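F-BAR domain only protein 1 (Danio rerio, PDB 5JP2) binds an Eps15 peptide through its mu homology domain and may act in an early step of clathrin-mediated endocytosis, possibly regulating Bmp signalling. Local coordinates at residues 147-152 with 241-246; 160-165 with 179-184; 172-177 with 273-278; 196-201 with 205-210. One frame throughout, in Å; residues are numbered along the deposited sequence.

Contact 1: 147-152 with 241-246; sequences LSAECQ and PSLAVQ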
loop_
_atom_site.group_PDB
_atom_site.type_symbol
_atom_site.label_atom_id
_atom_site.label_comp_id
_atom_site.label_asym_id
_atom_site.label_seq_id
_atom_site.Cartn_x
_atom_site.Cartn_y
_atom_site.Cartn_z
ATOM N N LEU B 147 5.272 15.027 8.125
ATOM C CA LEU B 147 6.058 14.986 9.347
ATOM C C LEU B 147 7.047 16.141 9.393
ATOM O O LEU B 147 7.685 16.461 8.389
ATOM C CB LEU B 147 6.835 13.684 9.464
ATOM C CG LEU B 147 6.074 12.388 9.276
ATOM C CD1 LEU B 147 6.987 11.233 9.516
ATOM C CD2 LEU B 147 4.877 12.351 10.177
ATOM N N SER B 148 7.165 16.772 10.558
ATOM C CA SER B 148 8.226 17.740 10.819
ATOM C C SER B 148 8.834 17.468 12.182
ATOM O O SER B 148 8.167 17.649 13.204
ATOM C CB SER B 148 7.698 19.167 10.753
ATOM O OG SER B 148 8.728 20.085 11.036
ATOM N N ALA B 149 10.095 17.055 12.195
ATOM C CA ALA B 149 10.841 16.787 13.412
ATOM C C ALA B 149 11.890 17.867 13.656
ATOM O O ALA B 149 12.461 18.426 12.723
ATOM C CB ALA B 149 11.516 15.422 13.350
ATOM N N GLU B 150 12.124 18.162 14.930
ATOM C CA GLU B 150 13.106 19.146 15.359
ATOM C C GLU B 150 13.889 18.564 16.521
ATOM O O GLU B 150 13.377 17.739 17.271
ATOM C CB GLU B 150 12.438 20.458 15.782
ATOM C CG GLU B 150 11.744 21.186 14.651
ATOM C CD GLU B 150 11.034 22.441 15.109
ATOM O OE1 GLU B 150 10.387 23.100 14.269
ATOM O OE2 GLU B 150 11.098 22.755 16.314
ATOM N N CYS B 151 15.134 19.007 16.667
ATOM C CA CYS B 151 16.011 18.482 17.702
ATOM C C CYS B 151 16.853 19.598 18.298
ATOM O O CYS B 151 17.307 20.494 17.581
ATOM C CB CYS B 151 16.922 17.390 17.145
ATOM S SG CYS B 151 17.761 16.422 18.396
ATOM N N GLN B 152 17.059 19.536 19.610
ATOM C CA GLN B 152 17.881 20.498 20.326
ATOM C C GLN B 152 18.676 19.758 21.384
ATOM O O GLN B 152 18.174 18.809 21.988
ATOM C CB GLN B 152 17.027 21.605 20.953
ATOM C CG GLN B 152 16.372 22.511 19.921
ATOM C CD GLN B 152 14.942 22.117 19.599
ATOM O OE1 GLN B 152 14.379 21.211 20.211
ATOM N NE2 GLN B 152 14.363 22.772 18.600
ATOM N N PRO B 241 18.932 11.799 15.822
ATOM C CA PRO B 241 18.033 10.648 15.749
ATOM C C PRO B 241 16.951 10.874 14.710
ATOM O O PRO B 241 16.609 12.005 14.361
ATOM C CB PRO B 241 17.443 10.574 17.157
ATOM C CG PRO B 241 17.450 11.987 17.614
ATOM C CD PRO B 241 18.680 12.617 17.018
ATOM N N SER B 242 16.425 9.764 14.203
ATOM C CA SER B 242 15.342 9.776 13.234
ATOM C C SER B 242 14.136 9.066 13.817
ATOM O O SER B 242 14.277 8.075 14.530
ATOM C CB SER B 242 15.748 9.074 11.950
ATOM O OG SER B 242 16.645 9.853 11.193
ATOM N N LEU B 243 12.952 9.559 13.502
ATOM C CA LEU B 243 11.724 8.916 13.936
ATOM C C LEU B 243 11.105 8.140 12.781
ATOM O O LEU B 243 11.119 8.595 11.638
ATOM C CB LEU B 243 10.725 9.948 14.450
ATOM C CG LEU B 243 11.154 10.771 15.663
ATOM C CD1 LEU B 243 11.549 12.152 15.218
ATOM C CD2 LEU B 243 10.058 10.832 16.661
ATOM N N ALA B 244 10.568 6.969 13.088
ATOM C CA ALA B 244 9.853 6.147 12.128
ATOM C C ALA B 244 8.373 6.120 12.475
ATOM O O ALA B 244 8.004 6.030 13.649
ATOM C CB ALA B 244 10.411 4.728 12.097
ATOM N N VAL B 245 7.535 6.226 11.444
ATOM C CA VAL B 245 6.087 6.152 11.565
ATOM C C VAL B 245 5.569 4.955 10.785
ATOM O O VAL B 245 6.002 4.688 9.662
ATOM C CB VAL B 245 5.411 7.442 11.076
ATOM C CG1 VAL B 245 3.925 7.384 11.333
ATOM C CG2 VAL B 245 6.009 8.629 11.777
ATOM N N GLN B 246 4.603 4.265 11.373
ATOM C CA GLN B 246 3.963 3.113 10.772
ATOM C C GLN B 246 2.467 3.342 10.729
ATOM O O GLN B 246 1.888 3.857 11.682
ATOM C CB GLN B 246 4.290 1.851 11.555
ATOM C CG GLN B 246 5.782 1.631 11.648
ATOM C CD GLN B 246 6.129 0.385 12.387
ATOM O OE1 GLN B 246 5.526 0.070 13.402
ATOM N NE2 GLN B 246 7.144 -0.310 11.917
#
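Leu147, Ala149 and Cys151 meet Val245, Leu243 and Pro241 across the interior of a beta sandwich in the mu homology domain. Strand 145-154 is an edge strand of the four-stranded sheet, and strand 242-250 belongs to the long mixed sheet facing it. The two backbones run nearly antiparallel, but they lie too far apart for hydrogen bonds, so every contact is between side chains. The tight end is at Leu147, where the two side chains, Leu147 and Val245, slide past each other in opposite directions. Ala282, of strand 266-283, touches both Leu147 and Ala149, while Val181 and Leu183 of the adjoining strand 179-184 touch Leu243, closing this buried part. The other face of strand 145-154 is the solvent side: Glu150 points away from strand 242-250 and is exposed. Packing also slackens toward the partly exposed Cys151 and Pro241, where the proline is poorly ordered; in one of two modelled positions, Cys151 SG lies 4.1 Å from Pro241 CD, a distance to be taken as doubtful. Cys151 forms a disulfide with Cys284, tying this end of the edge strand to the C-terminal tail of the domain. In the middle, Ala149 CB lies 3.8 Å from Leu243 CD1. At the tight end, CG anti to the carbonyl carbon (chi1 -51°) lets Leu147 CD1 come within 3.6 Å of Val245 CG2.

Contact 2: 160-165 with 179-184; sequences VSLDYH and VQVLLP. With ZN (zinc ion), chain E.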
loop_
_atom_site.group_PDB
_atom_site.type_symbol
_atom_site.label_atom_id
_atom_site.label_comp_id
_atom_site.label_asym_id
_atom_site.label_seq_id
_atom_site.Cartn_x
_atom_site.Cartn_y
_atom_site.Cartn_z
ATOM N N VAL B 160 13.626 15.956 21.585
ATOM C CA VAL B 160 13.142 15.604 20.258
ATOM C C VAL B 160 11.645 15.845 20.226
ATOM O O VAL B 160 10.935 15.465 21.159
ATOM C CB VAL B 160 13.469 14.135 19.931
ATOM C CG1 VAL B 160 12.812 13.706 18.645
ATOM C CG2 VAL B 160 14.968 13.942 19.853
ATOM N N SER B 161 11.165 16.467 19.156
ATOM C CA SER B 161 9.744 16.718 18.996
ATOM C C SER B 161 9.318 16.408 17.567
ATOM O O SER B 161 10.095 16.559 16.629
ATOM C CB SER B 161 9.414 18.155 19.359
ATOM O OG SER B 161 9.783 19.009 18.305
ATOM N N LEU B 162 8.069 15.978 17.411
ATOM C CA LEU B 162 7.519 15.657 16.100
ATOM C C LEU B 162 6.124 16.232 15.926
ATOM O O LEU B 162 5.235 15.962 16.734
ATOM C CB LEU B 162 7.466 14.147 15.880
ATOM C CG LEU B 162 6.866 13.691 14.543
ATOM C CD1 LEU B 162 7.805 13.950 13.393
ATOM C CD2 LEU B 162 6.510 12.232 14.596
ATOM N N ASP B 163 5.929 17.008 14.874
ATOM C CA ASP B 163 4.601 17.423 14.452
ATOM C C ASP B 163 4.157 16.551 13.281
ATOM O O ASP B 163 4.941 16.259 12.383
ATOM C CB ASP B 163 4.568 18.900 14.061
ATOM C CG ASP B 163 4.946 19.824 15.209
ATOM O OD1 ASP B 163 4.830 19.415 16.374
ATOM O OD2 ASP B 163 5.353 20.973 14.954
ATOM N N TYR B 164 2.914 16.098 13.314
ATOM C CA TYR B 164 2.363 15.308 12.227
ATOM C C TYR B 164 1.050 15.901 11.756
ATOM O O TYR B 164 0.277 16.456 12.537
ATOM C CB TYR B 164 2.170 13.845 12.626
ATOM C CG TYR B 164 1.381 13.600 13.892
ATOM C CD1 TYR B 164 0.002 13.465 13.870
ATOM C CD2 TYR B 164 2.027 13.491 15.108
ATOM C CE1 TYR B 164 -0.697 13.229 15.022
ATOM C CE2 TYR B 164 1.338 13.257 16.260
ATOM C CZ TYR B 164 -0.019 13.128 16.218
ATOM O OH TYR B 164 -0.692 12.893 17.388
ATOM N N HIS B 165 0.830 15.809 10.461
ATOM C CA HIS B 165 -0.296 16.460 9.828
ATOM C C HIS B 165 -0.845 15.516 8.777
ATOM O O HIS B 165 -0.143 15.182 7.821
ATOM C CB HIS B 165 0.160 17.785 9.215
ATOM C CG HIS B 165 -0.862 18.441 8.360
ATOM N ND1 HIS B 165 -2.165 18.619 8.757
ATOM C CD2 HIS B 165 -0.774 18.939 7.110
ATOM C CE1 HIS B 165 -2.837 19.203 7.782
ATOM N NE2 HIS B 165 -2.013 19.412 6.773
ATOM N N VAL B 179 -1.511 3.239 13.763
ATOM C CA VAL B 179 -0.522 4.301 13.705
ATOM C C VAL B 179 0.421 4.197 14.895
ATOM O O VAL B 179 -0.014 4.179 16.045
ATOM C CB VAL B 179 -1.193 5.679 13.656
ATOM C CG1 VAL B 179 -0.140 6.760 13.476
ATOM C CG2 VAL B 179 -2.200 5.728 12.533
ATOM N N GLN B 180 1.714 4.128 14.609
ATOM C CA GLN B 180 2.766 4.064 15.607
ATOM C C GLN B 180 3.880 5.037 15.248
ATOM O O GLN B 180 4.165 5.269 14.080
ATOM C CB GLN B 180 3.366 2.666 15.700
ATOM C CG GLN B 180 2.477 1.610 16.265
ATOM C CD GLN B 180 3.207 0.303 16.424
ATOM O OE1 GLN B 180 4.352 0.177 16.014
ATOM N NE2 GLN B 180 2.556 -0.676 17.027
ATOM N N VAL B 181 4.549 5.557 16.262
ATOM C CA VAL B 181 5.708 6.412 16.073
ATOM C C VAL B 181 6.835 5.829 16.894
ATOM O O VAL B 181 6.671 5.582 18.089
ATOM C CB VAL B 181 5.441 7.869 16.479
ATOM C CG1 VAL B 181 6.710 8.721 16.289
ATOM C CG2 VAL B 181 4.313 8.420 15.671
ATOM N N LEU B 182 7.976 5.623 16.254
ATOM C CA LEU B 182 9.110 4.935 16.847
ATOM C C LEU B 182 10.311 5.862 16.861
ATOM O O LEU B 182 10.710 6.385 15.818
ATOM C CB LEU B 182 9.431 3.664 16.071
ATOM C CG LEU B 182 8.253 2.703 15.931
ATOM C CD1 LEU B 182 8.465 1.750 14.793
ATOM C CD2 LEU B 182 8.099 1.951 17.205
ATOM N N LEU B 183 10.865 6.078 18.039
ATOM C CA LEU B 183 12.108 6.824 18.206
ATOM C C LEU B 183 13.130 5.896 18.845
ATOM O O LEU B 183 12.962 5.512 20.014
ATOM C CB LEU B 183 11.886 8.066 19.064
ATOM C CG LEU B 183 13.115 8.849 19.499
ATOM C CD1 LEU B 183 13.866 9.415 18.312
ATOM C CD2 LEU B 183 12.684 9.944 20.412
ATOM N N PRO B 184 14.190 5.488 18.144
ATOM C CA PRO B 184 15.164 4.602 18.784
ATOM C C PRO B 184 15.961 5.358 19.831
ATOM O O PRO B 184 16.331 6.513 19.637
ATOM C CB PRO B 184 16.038 4.139 17.615
ATOM C CG PRO B 184 15.931 5.199 16.644
ATOM C CD PRO B 184 14.574 5.805 16.763
HETATM ZN ZN ZN E . -2.252 20.204 5.185
#
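In the beta sandwich of the mu homology domain, Leu162 and Val160 of one sheet face Val181 and Leu183 of the other; strand 157-166 continues from there to a zinc site at His165. Leu162 and Val181 reach toward each other tip to tip, with Leu162 CD2 3.9 Å from Val181 CG1. Val160 and Leu183 repeat the approach two residues along, more loosely, with Val160 CG1 4.2 Å from Leu183 CD2. Leu162 keeps CG anti to the backbone N (chi1 178°), which sends its branched end toward the facing sheet. Trp230 of strand 223-231 covers both Val160 and Leu183. His165 lies well away from strand 179-184 and binds zinc through NE2; the modelled His165 NE2 to zinc length of 1.8 Å is rather short and not to be taken literally. Cys167 is the second protein ligand. His165 ND1 is hydrogen-bonded to Ser223 OG, so both ring nitrogens have partners and the rotation of the imidazole is restrained from two sides. The chemistry therefore divides along one strand: Val160 and Leu162 join the sheets by apolar packing alone, without directional bonds, whereas His165 is held by metal coordination and a hydrogen bond.

Contact 3: 172-177 with 273-278; sequences PATQLT and KRFATG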
loop_
_atom_site.group_PDB
_atom_site.type_symbol
_atom_site.label_atom_id
_atom_site.label_comp_id
_atom_site.label_asym_id
_atom_site.label_seq_id
_atom_site.Cartn_x
_atom_site.Cartn_y
_atom_site.Cartn_z
ATOM N N PRO B 172 -5.349 10.277 0.852
ATOM C CA PRO B 172 -6.557 9.687 0.272
ATOM C C PRO B 172 -7.710 9.766 1.255
ATOM O O PRO B 172 -7.534 10.053 2.439
ATOM C CB PRO B 172 -6.146 8.238 0.009
ATOM C CG PRO B 172 -5.154 7.955 1.052
ATOM C CD PRO B 172 -4.382 9.242 1.243
ATOM N N ALA B 173 -8.909 9.484 0.757
ATOM C CA ALA B 173 -10.092 9.566 1.602
ATOM C C ALA B 173 -10.280 8.224 2.283
ATOM O O ALA B 173 -10.937 7.333 1.744
ATOM C CB ALA B 173 -11.318 9.940 0.783
ATOM N N THR B 174 -9.776 8.131 3.510
ATOM C CA THR B 174 -9.852 6.959 4.366
ATOM C C THR B 174 -9.032 7.256 5.607
ATOM O O THR B 174 -8.286 8.230 5.646
ATOM C CB THR B 174 -9.360 5.676 3.676
ATOM O OG1 THR B 174 -9.496 4.567 4.576
ATOM C CG2 THR B 174 -7.910 5.780 3.234
ATOM N N GLN B 175 -9.188 6.440 6.628
ATOM C CA GLN B 175 -8.414 6.589 7.837
ATOM C C GLN B 175 -7.044 5.938 7.699
ATOM O O GLN B 175 -6.870 4.947 6.991
ATOM C CB GLN B 175 -9.157 5.957 9.003
ATOM C CG GLN B 175 -10.483 6.568 9.280
ATOM C CD GLN B 175 -10.892 6.329 10.706
ATOM O OE1 GLN B 175 -10.816 5.206 11.200
ATOM N NE2 GLN B 175 -11.316 7.384 11.386
ATOM N N LEU B 176 -6.079 6.484 8.418
ATOM C CA LEU B 176 -4.834 5.786 8.678
ATOM C C LEU B 176 -4.956 5.097 10.030
ATOM O O LEU B 176 -5.253 5.745 11.030
ATOM C CB LEU B 176 -3.662 6.770 8.666
ATOM C CG LEU B 176 -3.600 7.735 7.465
ATOM C CD1 LEU B 176 -2.566 8.780 7.677
ATOM C CD2 LEU B 176 -3.323 7.032 6.163
ATOM N N THR B 177 -4.730 3.795 10.064
ATOM C CA THR B 177 -4.919 3.014 11.274
ATOM C C THR B 177 -3.613 2.324 11.645
ATOM O O THR B 177 -2.631 2.395 10.925
ATOM C CB THR B 177 -6.062 2.003 11.097
ATOM O OG1 THR B 177 -5.687 0.986 10.166
ATOM C CG2 THR B 177 -7.285 2.697 10.560
ATOM N N LYS B 273 -8.340 -2.549 -2.016
ATOM C CA LYS B 273 -7.259 -1.571 -2.006
ATOM C C LYS B 273 -6.675 -1.459 -0.608
ATOM O O LYS B 273 -7.401 -1.167 0.341
ATOM C CB LYS B 273 -7.757 -0.212 -2.475
ATOM C CG LYS B 273 -8.509 -0.277 -3.731
ATOM C CD LYS B 273 -8.816 1.083 -4.240
ATOM C CE LYS B 273 -9.793 0.994 -5.378
ATOM N NZ LYS B 273 -9.823 2.229 -6.179
ATOM N N ARG B 274 -5.373 -1.693 -0.480
ATOM C CA ARG B 274 -4.699 -1.615 0.804
ATOM C C ARG B 274 -3.325 -0.980 0.650
ATOM O O ARG B 274 -2.670 -1.118 -0.380
ATOM C CB ARG B 274 -4.563 -2.987 1.452
ATOM C CG ARG B 274 -3.812 -3.983 0.627
ATOM C CD ARG B 274 -3.786 -5.338 1.302
ATOM N NE ARG B 274 -2.874 -6.262 0.637
ATOM C CZ ARG B 274 -2.560 -7.459 1.106
ATOM N NH1 ARG B 274 -3.083 -7.877 2.243
ATOM N NH2 ARG B 274 -1.720 -8.236 0.440
ATOM N N PHE B 275 -2.899 -0.264 1.682
ATOM C CA PHE B 275 -1.568 0.298 1.661
ATOM C C PHE B 275 -0.959 0.261 3.051
ATOM O O PHE B 275 -1.659 0.159 4.054
ATOM C CB PHE B 275 -1.580 1.709 1.085
ATOM C CG PHE B 275 -2.421 2.681 1.842
ATOM C CD1 PHE B 275 -1.980 3.220 3.038
ATOM C CD2 PHE B 275 -3.627 3.101 1.336
ATOM C CE1 PHE B 275 -2.735 4.135 3.717
ATOM C CE2 PHE B 275 -4.387 4.020 2.010
ATOM C CZ PHE B 275 -3.942 4.537 3.200
ATOM N N ALA B 276 0.364 0.337 3.090
ATOM C CA ALA B 276 1.090 0.294 4.344
ATOM C C ALA B 276 2.389 1.074 4.203
ATOM O O ALA B 276 2.913 1.255 3.107
ATOM C CB ALA B 276 1.384 -1.141 4.773
ATOM N N THR B 277 2.911 1.514 5.339
ATOM C CA THR B 277 4.211 2.151 5.355
ATOM C C THR B 277 5.304 1.108 5.205
ATOM O O THR B 277 5.211 0.003 5.730
ATOM C CB THR B 277 4.449 2.913 6.654
ATOM O OG1 THR B 277 4.173 2.073 7.763
ATOM C CG2 THR B 277 3.620 4.118 6.726
ATOM N N GLY B 278 6.331 1.465 4.465
ATOM C CA GLY B 278 7.597 0.781 4.543
ATOM C C GLY B 278 8.449 1.526 5.555
ATOM O O GLY B 278 8.090 1.623 6.730
#
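Phe275 holds CG between its backbone N and carbonyl carbon (chi1 60°), raising the ring off strand 266-283 toward Leu176, Thr174 and Pro172. With CG anti to the carbonyl carbon (chi1 -48°), Leu176 meets the phenyl at about a right angle. Leu176 CD2 then lies at the ring's edge, in its plane, 3.8 Å from Phe275 CE1. Thr174 and Phe275 approach from opposite directions, and the threonine sets its methyl, CG2, near the ring plane, 4.1 Å from Phe275 CE2. Pro172 crosses obliquely and places CG 4.1 Å from the same CE2 atom. Segment 172-177 is thus wrapped around the outer end of the phenyl, and one aromatic side chain collects three apolar groups from a loop. The hydroxyl of Thr174 has a separate partner: OG1 is hydrogen-bonded to Ser250 O, which would favour keeping the methyl toward the phenyl. Reducing Phe275 to an alanine would probably open a gap beneath the loop and leave Leu176, Thr174 and Pro172 without their common apolar partner. The neighbours Arg274 and Ala276 lie on the other face of the strand and meet the bound peptide: Arg274 hydrogen-bonds its backbone and makes a cation-pi contact with an aromatic side chain, and Ala276 packs on an aromatic side chain of the peptide. On the Phe275 side, the loop that connects strand 157-166 to strand 179-184 lies against the mixed sheet, and Phe247 of adjoining strand 242-250 touches both Phe275 and Leu176.

Contact 4: 196-201 with 205-210; sequences PPAAWN and RRLLWK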
loop_
_atom_site.group_PDB
_atom_site.type_symbol
_atom_site.label_atom_id
_atom_site.label_comp_id
_atom_site.label_asym_id
_atom_site.label_seq_id
_atom_site.Cartn_x
_atom_site.Cartn_y
_atom_site.Cartn_z
ATOM N N PRO B 196 3.018 12.911 24.625
ATOM C CA PRO B 196 2.306 12.036 25.552
ATOM C C PRO B 196 3.179 10.870 26.003
ATOM O O PRO B 196 4.293 10.762 25.516
ATOM C CB PRO B 196 1.100 11.571 24.721
ATOM C CG PRO B 196 1.443 11.815 23.350
ATOM C CD PRO B 196 2.347 12.983 23.323
ATOM N N PRO B 197 2.693 10.031 26.916
ATOM C CA PRO B 197 3.525 8.936 27.423
ATOM C C PRO B 197 3.885 7.943 26.336
ATOM O O PRO B 197 3.122 7.707 25.401
ATOM C CB PRO B 197 2.643 8.282 28.491
ATOM C CG PRO B 197 1.694 9.325 28.884
ATOM C CD PRO B 197 1.424 10.118 27.658
ATOM N N ALA B 198 5.070 7.358 26.470
ATOM C CA ALA B 198 5.527 6.342 25.544
ATOM C C ALA B 198 6.117 5.170 26.303
ATOM O O ALA B 198 6.533 5.285 27.454
ATOM C CB ALA B 198 6.582 6.884 24.586
ATOM N N ALA B 199 6.142 4.037 25.631
ATOM C CA ALA B 199 6.755 2.832 26.143
ATOM C C ALA B 199 8.155 2.711 25.559
ATOM O O ALA B 199 8.438 3.243 24.489
ATOM C CB ALA B 199 5.916 1.612 25.786
ATOM N N TRP B 200 9.040 2.032 26.278
ATOM C CA TRP B 200 10.375 1.738 25.783
ATOM C C TRP B 200 10.484 0.238 25.569
ATOM O O TRP B 200 10.354 -0.535 26.514
ATOM C CB TRP B 200 11.451 2.237 26.741
ATOM C CG TRP B 200 12.812 2.226 26.120
ATOM C CD1 TRP B 200 13.330 3.144 25.254
ATOM C CD2 TRP B 200 13.825 1.238 26.304
ATOM N NE1 TRP B 200 14.600 2.787 24.887
ATOM C CE2 TRP B 200 14.930 1.621 25.521
ATOM C CE3 TRP B 200 13.908 0.067 27.058
ATOM C CZ2 TRP B 200 16.094 0.876 25.472
ATOM C CZ3 TRP B 200 15.062 -0.664 27.009
ATOM C CH2 TRP B 200 16.139 -0.263 26.223
ATOM N N ASN B 201 10.695 -0.169 24.332
ATOM C CA ASN B 201 10.756 -1.576 23.984
ATOM C C ASN B 201 12.201 -2.019 24.146
ATOM O O ASN B 201 13.094 -1.460 23.510
ATOM C CB ASN B 201 10.262 -1.804 22.554
ATOM C CG ASN B 201 10.523 -3.212 22.062
ATOM O OD1 ASN B 201 11.567 -3.504 21.495
ATOM N ND2 ASN B 201 9.563 -4.093 22.278
ATOM N N ARG B 205 15.023 -1.501 21.519
ATOM C CA ARG B 205 15.634 -0.303 22.093
ATOM C C ARG B 205 15.105 0.962 21.414
ATOM O O ARG B 205 15.824 1.697 20.738
ATOM C CB ARG B 205 17.163 -0.361 22.011
ATOM C CG ARG B 205 17.755 -1.696 22.391
ATOM C CD ARG B 205 19.223 -1.579 22.722
ATOM N NE ARG B 205 19.820 -2.880 23.010
ATOM C CZ ARG B 205 19.612 -3.576 24.125
ATOM N NH1 ARG B 205 18.806 -3.109 25.070
ATOM N NH2 ARG B 205 20.203 -4.751 24.292
ATOM N N ARG B 206 13.823 1.224 21.649
ATOM C CA ARG B 206 13.182 2.350 20.993
ATOM C C ARG B 206 11.957 2.785 21.782
ATOM O O ARG B 206 11.352 2.004 22.510
ATOM C CB ARG B 206 12.808 2.019 19.550
ATOM C CG ARG B 206 11.879 0.855 19.422
ATOM C CD ARG B 206 11.794 0.367 17.987
ATOM N NE ARG B 206 10.812 -0.706 17.855
ATOM C CZ ARG B 206 10.544 -1.346 16.723
ATOM N NH1 ARG B 206 11.184 -1.029 15.609
ATOM N NH2 ARG B 206 9.637 -2.308 16.708
ATOM N N LEU B 207 11.630 4.064 21.653
ATOM C CA LEU B 207 10.415 4.612 22.235
ATOM C C LEU B 207 9.230 4.401 21.301
ATOM O O LEU B 207 9.339 4.594 20.088
ATOM C CB LEU B 207 10.580 6.101 22.490
ATOM C CG LEU B 207 11.340 6.508 23.726
ATOM C CD1 LEU B 207 11.416 8.009 23.755
ATOM C CD2 LEU B 207 10.604 5.988 24.920
ATOM N N LEU B 208 8.100 3.991 21.867
ATOM C CA LEU B 208 6.898 3.686 21.103
ATOM C C LEU B 208 5.731 4.550 21.539
ATOM O O LEU B 208 5.316 4.503 22.698
ATOM C CB LEU B 208 6.510 2.221 21.261
ATOM C CG LEU B 208 5.169 1.834 20.633
ATOM C CD1 LEU B 208 5.149 2.016 19.128
ATOM C CD2 LEU B 208 4.807 0.412 20.990
ATOM N N TRP B 209 5.203 5.337 20.610
ATOM C CA TRP B 209 3.914 5.991 20.766
ATOM C C TRP B 209 2.883 5.258 19.920
ATOM O O TRP B 209 3.129 4.980 18.745
ATOM C CB TRP B 209 3.965 7.451 20.342
ATOM C CG TRP B 209 4.697 8.348 21.271
ATOM C CD1 TRP B 209 4.201 8.982 22.363
ATOM C CD2 TRP B 209 6.058 8.749 21.159
ATOM N NE1 TRP B 209 5.171 9.746 22.945
ATOM C CE2 TRP B 209 6.324 9.620 22.224
ATOM C CE3 TRP B 209 7.082 8.442 20.267
ATOM C CZ2 TRP B 209 7.568 10.188 22.423
ATOM C CZ3 TRP B 209 8.307 9.018 20.455
ATOM C CH2 TRP B 209 8.544 9.880 21.526
ATOM N N LYS B 210 1.729 4.980 20.501
ATOM C CA LYS B 210 0.579 4.489 19.759
ATOM C C LYS B 210 -0.395 5.641 19.602
ATOM O O LYS B 210 -0.837 6.218 20.596
ATOM C CB LYS B 210 -0.103 3.327 20.478
ATOM C CG LYS B 210 0.704 2.063 20.586
ATOM C CD LYS B 210 -0.164 0.949 21.129
ATOM C CE LYS B 210 0.581 -0.361 21.213
ATOM N NZ LYS B 210 -0.287 -1.434 21.767
#
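Trp209 spends its indole N-H on the backbone of Pro196, and Ala198 packs over its ring, within a beta hairpin at the edge of the mixed sheet. CG anti to the carbonyl carbon (chi1 -72°) turns the indole of Trp209 toward both. The Trp209 NE1 to Pro196 O bond is 2.9 Å long; the oxygen lies close to the indole plane, but the donor stands 47° out of the carbonyl plane. A CH-pi contact reinforces it: Ala198 CB sits over one face, 3.6 Å from the centroid of the Trp209 five-membered ring. Ala199 and Leu208 form a hydrogen-bonded antiparallel pair, Ala199 N giving to Leu208 O at 3.1 Å and Leu208 N to Ala199 O at 2.7 Å. Nearer the turn, Asn201 N donates to Arg206 O at 2.9 Å. Asn201 O receives two weak bonds, from Arg205 N at 2.8 Å and Arg206 N at 3.3 Å, because a G1 beta bulge sets both arginines opposite Asn201. Asn201 OD1 takes the N-H of Glu204 inside the turn. Trp200 lays its ring over Arg206 N, meets Leu207 CD2 at its edge, and directs NE1 out of the hairpin to Leu185 O. With a leucine replacing Trp209, Pro196 O would lose its indole donor and Ala198 the flat surface beneath its methyl, so segment 196-198 would probably be set freer to move. The two tryptophans thus act on different partners: the N-H of Trp209 closes the hairpin's open end, while that of Trp200 ties the hairpin to the chain just beyond strand 179-184.

Following the chain from the N terminus, contact 1 opens at 147-152, contact 2 at 160-165 and contact 3 at 172-177. Contact 2 closes first, at 179-184, over a short loop. Contact 4 then opens and closes within 196-210, in series with contact 2 and nested inside the loops of both contact 1 and contact 3. Contact 1 closes at 241-246, enclosing contact 2, and contact 3 closes last, at 273-278, crossing both. Contacts 1 and 2 bind the two sheets of the sandwich, their centres about 6 Å apart; contact 4 adds edge strand 199-201 to the mixed sheet by pairing it with strand 206-210, and contact 3 holds loop 172-177 against the strand whose other face meets the peptide.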